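Local coordinates for superantigen-like protein SSL10 (Staphylococcus aureus subsp. aureus, PDB 6LWT) that probably inhibits classical complement activation by binding the Fc region of human IgG and blocking C1q, and probably slows plasma clotting by binding prothrombin, at residues A[155-160]-A[173-178]; A[103-108]-A[193-198]; A[71-76]-A[90-95]. All coordinates share one frame; numbering follows the deposited sequence.

Contact 1 (A[155-160]-A[173-178]); sequences SKDGRV and DLRSKL
The guanidinium of Arg159 lies flat on that of Arg175, with centres 3.9 Å apart and planes 17° from parallel. NH2 of Arg159 sits over the centre of the Arg175 group, 3.4 Å from its CZ. Two carboxylates probably offset the like charges. Arg175 grips the Asp173 carboxylate side-on: NE donates to OD1, on its syn lone pair, and NH2 to OD2. Asp157 OD1 takes NH1 of Arg159 in a 2.9 Å salt bridge. Asp173 OD1 also lies over a face of the Arg159 group, 3.5 Å from NH1, where charge alone acts. The bend at chi2 of Arg159 (-69°) turns CD back toward Asp173.

Asp173 OD1 accepts from Arg175 N as well, forming an Asx turn within a type I turn from Asp173 to Ser176. Gly158 O takes Leu174 N at 2.9 Å, and Arg159 NH1 reaches it from the opposite face of its plane. Leu174 CD2 packs on Val160 CG2.

The contact lies at the open end of the hairpin of strands 159-164 and 169-173, where Arg159 and Asp173 form an antiparallel non-hydrogen-bonded pair. Strand 169-173 is outermost in the sheet. Leu174 touches Arg141 of helix 133-148, Lys156 rests on helix 14-22, and Val160 meets strand 192-198.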
# COMPACT_ATOMS: atom_id res chain seq x y z
N SER A 155 -8.62 13.78 -12.59
CA SER A 155 -8.91 12.45 -13.11
C SER A 155 -8.07 11.34 -12.46
O SER A 155 -7.06 11.60 -11.81
CB SER A 155 -8.71 12.42 -14.61
OG SER A 155 -7.34 12.26 -14.92
N LYS A 156 -8.49 10.10 -12.72
CA LYS A 156 -7.72 8.93 -12.32
C LYS A 156 -6.58 8.58 -13.28
O LYS A 156 -5.86 7.63 -13.01
CB LYS A 156 -8.65 7.72 -12.12
CG LYS A 156 -9.30 7.17 -13.39
CD LYS A 156 -10.38 6.15 -13.03
CE LYS A 156 -11.29 5.86 -14.21
NZ LYS A 156 -10.61 4.99 -15.20
N ASP A 157 -6.41 9.32 -14.38
CA ASP A 157 -5.38 8.99 -15.37
C ASP A 157 -4.01 9.50 -14.91
O ASP A 157 -3.62 10.65 -15.17
CB ASP A 157 -5.73 9.52 -16.77
CG ASP A 157 -5.04 8.75 -17.89
OD1 ASP A 157 -4.04 8.03 -17.62
OD2 ASP A 157 -5.50 8.84 -19.05
N GLY A 158 -3.28 8.64 -14.23
CA GLY A 158 -1.92 8.96 -13.79
C GLY A 158 -1.14 7.70 -13.49
O GLY A 158 -1.70 6.59 -13.47
N ARG A 159 0.15 7.88 -13.26
CA ARG A 159 1.03 6.77 -12.95
C ARG A 159 1.95 7.16 -11.81
O ARG A 159 2.22 8.34 -11.59
CB ARG A 159 1.90 6.39 -14.15
CG ARG A 159 1.15 6.14 -15.45
CD ARG A 159 0.28 4.89 -15.47
NE ARG A 159 -0.30 4.77 -16.81
CZ ARG A 159 -1.41 5.39 -17.24
NH1 ARG A 159 -2.15 6.15 -16.43
NH2 ARG A 159 -1.79 5.22 -18.50
N VAL A 160 2.40 6.15 -11.07
CA VAL A 160 3.39 6.37 -10.03
C VAL A 160 4.51 5.36 -10.21
O VAL A 160 4.24 4.18 -10.14
CB VAL A 160 2.80 6.17 -8.63
CG1 VAL A 160 3.90 6.35 -7.58
CG2 VAL A 160 1.63 7.11 -8.38
N ASP A 173 -0.46 1.95 -11.78
CA ASP A 173 -1.46 2.61 -12.60
C ASP A 173 -2.57 3.17 -11.70
O ASP A 173 -3.31 2.42 -11.07
CB ASP A 173 -2.04 1.59 -13.59
CG ASP A 173 -2.96 2.22 -14.63
OD1 ASP A 173 -3.29 3.44 -14.57
OD2 ASP A 173 -3.35 1.44 -15.53
N LEU A 174 -2.69 4.49 -11.65
CA LEU A 174 -3.71 5.14 -10.83
C LEU A 174 -5.14 4.95 -11.37
O LEU A 174 -6.09 5.20 -10.65
CB LEU A 174 -3.41 6.62 -10.60
CG LEU A 174 -2.06 6.89 -9.91
CD1 LEU A 174 -1.80 8.38 -9.93
CD2 LEU A 174 -2.06 6.33 -8.50
N ARG A 175 -5.28 4.45 -12.60
CA ARG A 175 -6.61 4.17 -13.15
C ARG A 175 -7.28 2.92 -12.57
O ARG A 175 -8.47 2.71 -12.80
CB ARG A 175 -6.55 4.04 -14.66
CG ARG A 175 -5.96 5.25 -15.39
CD ARG A 175 -5.77 4.95 -16.87
NE ARG A 175 -4.84 3.84 -17.06
CZ ARG A 175 -4.56 3.27 -18.24
NH1 ARG A 175 -5.12 3.71 -19.36
NH2 ARG A 175 -3.71 2.25 -18.29
N SER A 176 -6.55 2.09 -11.84
CA SER A 176 -7.18 0.98 -11.13
C SER A 176 -6.58 0.72 -9.77
O SER A 176 -5.52 1.26 -9.39
CB SER A 176 -7.10 -0.28 -11.99
OG SER A 176 -5.78 -0.51 -12.41
N LYS A 177 -7.28 -0.13 -9.02
CA LYS A 177 -6.81 -0.54 -7.70
C LYS A 177 -5.56 -1.39 -7.87
O LYS A 177 -5.43 -2.12 -8.84
CB LYS A 177 -7.89 -1.32 -6.95
CG LYS A 177 -7.69 -1.30 -5.44
CD LYS A 177 -8.29 -2.50 -4.69
CE LYS A 177 -9.78 -2.39 -4.46
NZ LYS A 177 -10.28 -3.51 -3.60
N LEU A 178 -4.62 -1.30 -6.92
CA LEU A 178 -3.51 -2.27 -6.91
C LEU A 178 -4.12 -3.67 -6.84
O LEU A 178 -5.05 -3.89 -6.10
CB LEU A 178 -2.60 -2.06 -5.71
CG LEU A 178 -1.35 -2.94 -5.62
CD1 LEU A 178 -0.39 -2.65 -6.75
CD2 LEU A 178 -0.66 -2.73 -4.29

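Contact 2 (A[103-108]-A[193-198])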
# COMPACT_ATOMS: atom_id res chain seq x y z
N SER A 103 13.79 6.87 6.12
CA SER A 103 14.05 6.97 4.69
C SER A 103 13.32 8.15 4.09
O SER A 103 12.14 8.36 4.36
CB SER A 103 13.62 5.68 4.01
OG SER A 103 14.41 4.61 4.48
N ALA A 104 14.02 8.93 3.25
CA ALA A 104 13.46 10.13 2.64
C ALA A 104 13.71 10.19 1.12
O ALA A 104 14.33 11.15 0.62
CB ALA A 104 14.03 11.37 3.32
N PRO A 105 13.19 9.20 0.37
CA PRO A 105 13.27 9.35 -1.10
C PRO A 105 12.58 10.62 -1.56
O PRO A 105 11.64 11.09 -0.92
CB PRO A 105 12.49 8.14 -1.64
CG PRO A 105 11.60 7.74 -0.51
CD PRO A 105 12.41 8.01 0.74
N ILE A 106 13.01 11.12 -2.71
CA ILE A 106 12.38 12.28 -3.29
C ILE A 106 11.17 11.86 -4.12
O ILE A 106 11.29 11.06 -5.04
CB ILE A 106 13.35 13.10 -4.15
CG1 ILE A 106 14.60 13.49 -3.33
CG2 ILE A 106 12.64 14.32 -4.71
CD1 ILE A 106 14.31 14.30 -2.08
N LEU A 107 10.03 12.45 -3.77
CA LEU A 107 8.80 12.32 -4.53
C LEU A 107 8.72 13.49 -5.49
O LEU A 107 8.83 14.64 -5.06
CB LEU A 107 7.61 12.35 -3.57
CG LEU A 107 6.19 12.42 -4.11
CD1 LEU A 107 5.92 11.35 -5.12
CD2 LEU A 107 5.21 12.32 -2.93
N ASN A 108 8.54 13.22 -6.78
CA ASN A 108 8.38 14.31 -7.73
C ASN A 108 7.07 14.17 -8.49
O ASN A 108 6.71 13.06 -8.91
CB ASN A 108 9.62 14.54 -8.62
CG ASN A 108 9.85 13.47 -9.68
OD1 ASN A 108 10.69 12.59 -9.51
ND2 ASN A 108 9.16 13.58 -10.80
N LYS A 193 14.91 5.00 -4.26
CA LYS A 193 15.70 6.14 -4.78
C LYS A 193 14.77 7.32 -4.95
O LYS A 193 14.99 8.38 -4.38
CB LYS A 193 16.38 5.76 -6.11
CG LYS A 193 17.23 6.86 -6.76
CD LYS A 193 17.62 6.52 -8.20
CE LYS A 193 19.01 5.93 -8.34
NZ LYS A 193 20.04 6.98 -8.65
N ASP A 194 13.72 7.14 -5.74
CA ASP A 194 12.77 8.22 -5.99
C ASP A 194 11.42 7.66 -6.40
O ASP A 194 11.30 6.47 -6.70
CB ASP A 194 13.31 9.20 -7.05
CG ASP A 194 13.83 8.52 -8.29
OD1 ASP A 194 13.06 7.78 -8.90
OD2 ASP A 194 15.02 8.69 -8.64
N ILE A 195 10.42 8.54 -6.37
CA ILE A 195 9.04 8.22 -6.69
C ILE A 195 8.55 9.29 -7.66
O ILE A 195 8.46 10.46 -7.30
CB ILE A 195 8.16 8.21 -5.41
CG1 ILE A 195 8.72 7.21 -4.36
CG2 ILE A 195 6.75 7.84 -5.75
CD1 ILE A 195 8.15 7.40 -2.98
N GLU A 196 8.25 8.88 -8.89
CA GLU A 196 7.85 9.80 -9.96
C GLU A 196 6.35 9.66 -10.17
O GLU A 196 5.89 8.57 -10.48
CB GLU A 196 8.60 9.48 -11.26
CG GLU A 196 8.32 10.52 -12.34
CD GLU A 196 8.86 10.17 -13.72
OE1 GLU A 196 8.54 10.95 -14.65
OE2 GLU A 196 9.55 9.14 -13.91
N VAL A 197 5.62 10.75 -10.00
CA VAL A 197 4.16 10.78 -10.18
C VAL A 197 3.85 11.63 -11.40
O VAL A 197 4.30 12.77 -11.50
CB VAL A 197 3.44 11.35 -8.95
CG1 VAL A 197 1.92 11.35 -9.19
CG2 VAL A 197 3.79 10.56 -7.69
N ASN A 198 3.11 11.06 -12.35
CA ASN A 198 2.62 11.81 -13.51
C ASN A 198 1.10 11.79 -13.52
O ASN A 198 0.51 10.72 -13.57
CB ASN A 198 3.20 11.18 -14.78
CG ASN A 198 4.66 11.53 -14.97
OD1 ASN A 198 5.55 10.78 -14.59
ND2 ASN A 198 4.91 12.70 -15.52
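The side-chain amide of Asn108 lies near the Glu196 side chain, its plane 35° from that of the carboxylate. Its ND2 touches the Glu196 methylene, 3.5 Å from CG, while OD1 lies 3.8 Å from Ile195 O. The first torsion of Asn108 (chi1 73°) sets CG between the backbone N and the carbonyl carbon, 4.1 Å from Ile195 O. The Glu196 chain runs extended past this contact. At the other end of the pairing, CB of the Pro105 ring meets Lys193 O at 3.7 Å, and CG faces Ile195 CD1.

Three backbone bonds join the strands. Ile195 N donates to Ile106 O, Asn108 N to Ile195 O and Val197 N to Asn108 O. The last two are nearly straight at the carbonyl, and each measures 2.8 Å between N and O. This is the parallel pairing of the first and last strands of the beta-grasp sheet, side by side at its centre. Strand 120-123 flanks 106-110, and strand 159-164 flanks 192-198. Lys193 and Asp194 both face Ser163 on that flank, forming a classic beta bulge.

Leu107, Ile195 and Val197 make the buried layer toward helix 133-148. CD1 of Leu107 reaches Ile195 CG2 at 3.7 Å and presses on Val197 CG2 at 3.4 Å, tighter than usual van der Waals contact. His143 of the helix touches Leu107, Leu140 touches Ile195, and Leu144 touches Val197.

Contact 3 (A[71-76]-A[90-95]); sequences LDVFFV and GGVIQN
Asp72 and Ile93 pair across two antiparallel strands of the OB-fold domain, 71-76 and the end of 85-93. They form a hydrogen-bonded pair. Asp72 N donates to Ile93 O, and Ile93 N donates to Asp72 O, both at 2.9 Å and both in the carbonyl planes. Val73 and Val92 follow as a non-hydrogen-bonded pair. Phe74 N then donates to Gly91 O, tilted 21° from the carbonyl plane.

Gly91 is where the partner strand departs from regular form. Both Gly90 and Gly91 have positive phi, which by itself favours glycine.

Val73 and Val92 share one face of the sheet, where their CG2 atoms approach loosely at 4.3 Å. Leu71 crosses Val92, its CD2 4.0 Å from CG1 of Val92, and the same methyl touches Gln94 CG at 3.8 Å. Phe63 of a nearby loop packs on Val92. Strand 26-30 flanks 71-76, with Met29 against Val73 and Phe75.

Asp72 and Ile93 point to the other face. The Asp72 side chain runs beside that of Ile93, and its OD2 lies 4.1 Å from Ile93 CD1. OD2 is held by Lys128 (salt bridge), Asn96 (hydrogen bond) and a water. The pairing with Lys128 would favour the charged carboxylate. The water lies 2.8 Å from Asp72 OD2 and 2.9 Å from Gly91 O. It has more acceptors in reach than protons, so both bonds need not hold at once. Phe74 leads toward helix 133-148, where it meets Glu135 and Lys139. A second water donates to both Phe74 O and Gly90 O, 2.6 Å from Phe74 O.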
# COMPACT_ATOMS: atom_id res chain seq x y z
N LEU A 71 4.42 -9.79 14.11
CA LEU A 71 4.08 -9.37 12.76
C LEU A 71 3.77 -7.87 12.74
O LEU A 71 3.27 -7.29 13.72
CB LEU A 71 2.85 -10.12 12.24
CG LEU A 71 2.93 -11.63 12.13
CD1 LEU A 71 1.59 -12.16 11.65
CD2 LEU A 71 4.03 -12.05 11.18
N ASP A 72 4.08 -7.25 11.61
CA ASP A 72 3.71 -5.89 11.33
C ASP A 72 2.65 -6.01 10.24
O ASP A 72 2.93 -6.60 9.22
CB ASP A 72 4.93 -5.14 10.84
CG ASP A 72 4.64 -3.70 10.50
OD1 ASP A 72 4.29 -2.97 11.44
OD2 ASP A 72 4.79 -3.29 9.33
N VAL A 73 1.46 -5.47 10.47
CA VAL A 73 0.33 -5.59 9.55
C VAL A 73 -0.19 -4.20 9.17
O VAL A 73 -0.52 -3.39 10.07
CB VAL A 73 -0.82 -6.45 10.14
CG1 VAL A 73 -1.96 -6.61 9.13
CG2 VAL A 73 -0.29 -7.83 10.51
N PHE A 74 -0.23 -3.92 7.87
CA PHE A 74 -0.90 -2.73 7.35
C PHE A 74 -2.26 -3.16 6.85
O PHE A 74 -2.39 -3.78 5.78
CB PHE A 74 -0.12 -2.03 6.25
CG PHE A 74 -0.79 -0.76 5.77
CD1 PHE A 74 -0.80 0.36 6.59
CD2 PHE A 74 -1.40 -0.69 4.54
CE1 PHE A 74 -1.40 1.54 6.17
CE2 PHE A 74 -2.02 0.49 4.12
CZ PHE A 74 -2.02 1.60 4.93
N PHE A 75 -3.27 -2.84 7.64
CA PHE A 75 -4.66 -3.25 7.36
C PHE A 75 -5.34 -2.21 6.49
O PHE A 75 -5.27 -1.01 6.79
CB PHE A 75 -5.40 -3.41 8.70
CG PHE A 75 -6.90 -3.51 8.57
CD1 PHE A 75 -7.69 -2.36 8.56
CD2 PHE A 75 -7.51 -4.75 8.50
CE1 PHE A 75 -9.08 -2.46 8.44
CE2 PHE A 75 -8.89 -4.86 8.39
CZ PHE A 75 -9.67 -3.71 8.35
N VAL A 76 -6.00 -2.68 5.41
CA VAL A 76 -6.92 -1.87 4.62
C VAL A 76 -8.22 -2.66 4.50
O VAL A 76 -8.21 -3.80 4.04
CB VAL A 76 -6.33 -1.54 3.22
CG1 VAL A 76 -7.35 -0.81 2.35
CG2 VAL A 76 -5.05 -0.73 3.37
N GLY A 90 -2.86 -9.08 2.17
CA GLY A 90 -1.41 -8.85 2.24
C GLY A 90 -1.01 -7.93 3.37
O GLY A 90 -1.62 -7.93 4.43
N GLY A 91 0.00 -7.11 3.13
CA GLY A 91 0.37 -6.08 4.09
C GLY A 91 1.09 -6.58 5.32
O GLY A 91 1.16 -5.86 6.28
N VAL A 92 1.66 -7.79 5.28
CA VAL A 92 2.29 -8.42 6.45
C VAL A 92 3.81 -8.51 6.26
O VAL A 92 4.27 -9.01 5.24
CB VAL A 92 1.78 -9.86 6.67
CG1 VAL A 92 2.38 -10.46 7.94
CG2 VAL A 92 0.26 -9.89 6.75
N ILE A 93 4.54 -8.05 7.27
CA ILE A 93 6.00 -8.19 7.36
C ILE A 93 6.38 -8.87 8.68
O ILE A 93 5.93 -8.44 9.76
CB ILE A 93 6.71 -6.82 7.28
CG1 ILE A 93 6.44 -6.14 5.94
CG2 ILE A 93 8.22 -6.99 7.50
CD1 ILE A 93 6.72 -4.64 5.92
N GLN A 94 7.21 -9.90 8.60
CA GLN A 94 7.55 -10.70 9.79
C GLN A 94 8.55 -10.05 10.73
O GLN A 94 8.40 -10.16 11.94
CB GLN A 94 8.00 -12.11 9.39
CG GLN A 94 6.83 -12.90 8.81
CD GLN A 94 7.21 -14.27 8.25
OE1 GLN A 94 7.05 -14.51 7.05
NE2 GLN A 94 7.66 -15.17 9.11
N ASN A 95 9.57 -9.37 10.21
CA ASN A 95 10.53 -8.74 11.13
C ASN A 95 10.79 -7.32 10.73
O ASN A 95 11.75 -7.03 10.04
CB ASN A 95 11.83 -9.54 11.22
CG ASN A 95 11.67 -10.80 12.05
OD1 ASN A 95 11.23 -10.74 13.21
ND2 ASN A 95 12.03 -11.94 11.47
O HOH W 1 3.49 -4.35 7.06
O HOH W 2 -3.44 -6.15 5.55

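From the N terminus, contact 3 comes first. Residues 71-76 and 90-95 close a short loop within the OB-fold domain before the chain passes on to the beta-grasp domain. Contact 2 then opens at 103-108 and closes only at 193-198, tying the strand that follows the passage between domains to one near the C terminus. Contact 1 forms and closes within this span, between 155-160 and 173-178. Contacts 1 and 2 meet through neighbouring strands of one sheet: Val160 CG1 packs on Ile195 CG2 at 3.7 Å. Contact 3 stands apart, its nearest atoms about 7 Å from contact 1 and about 12 Å from contact 2.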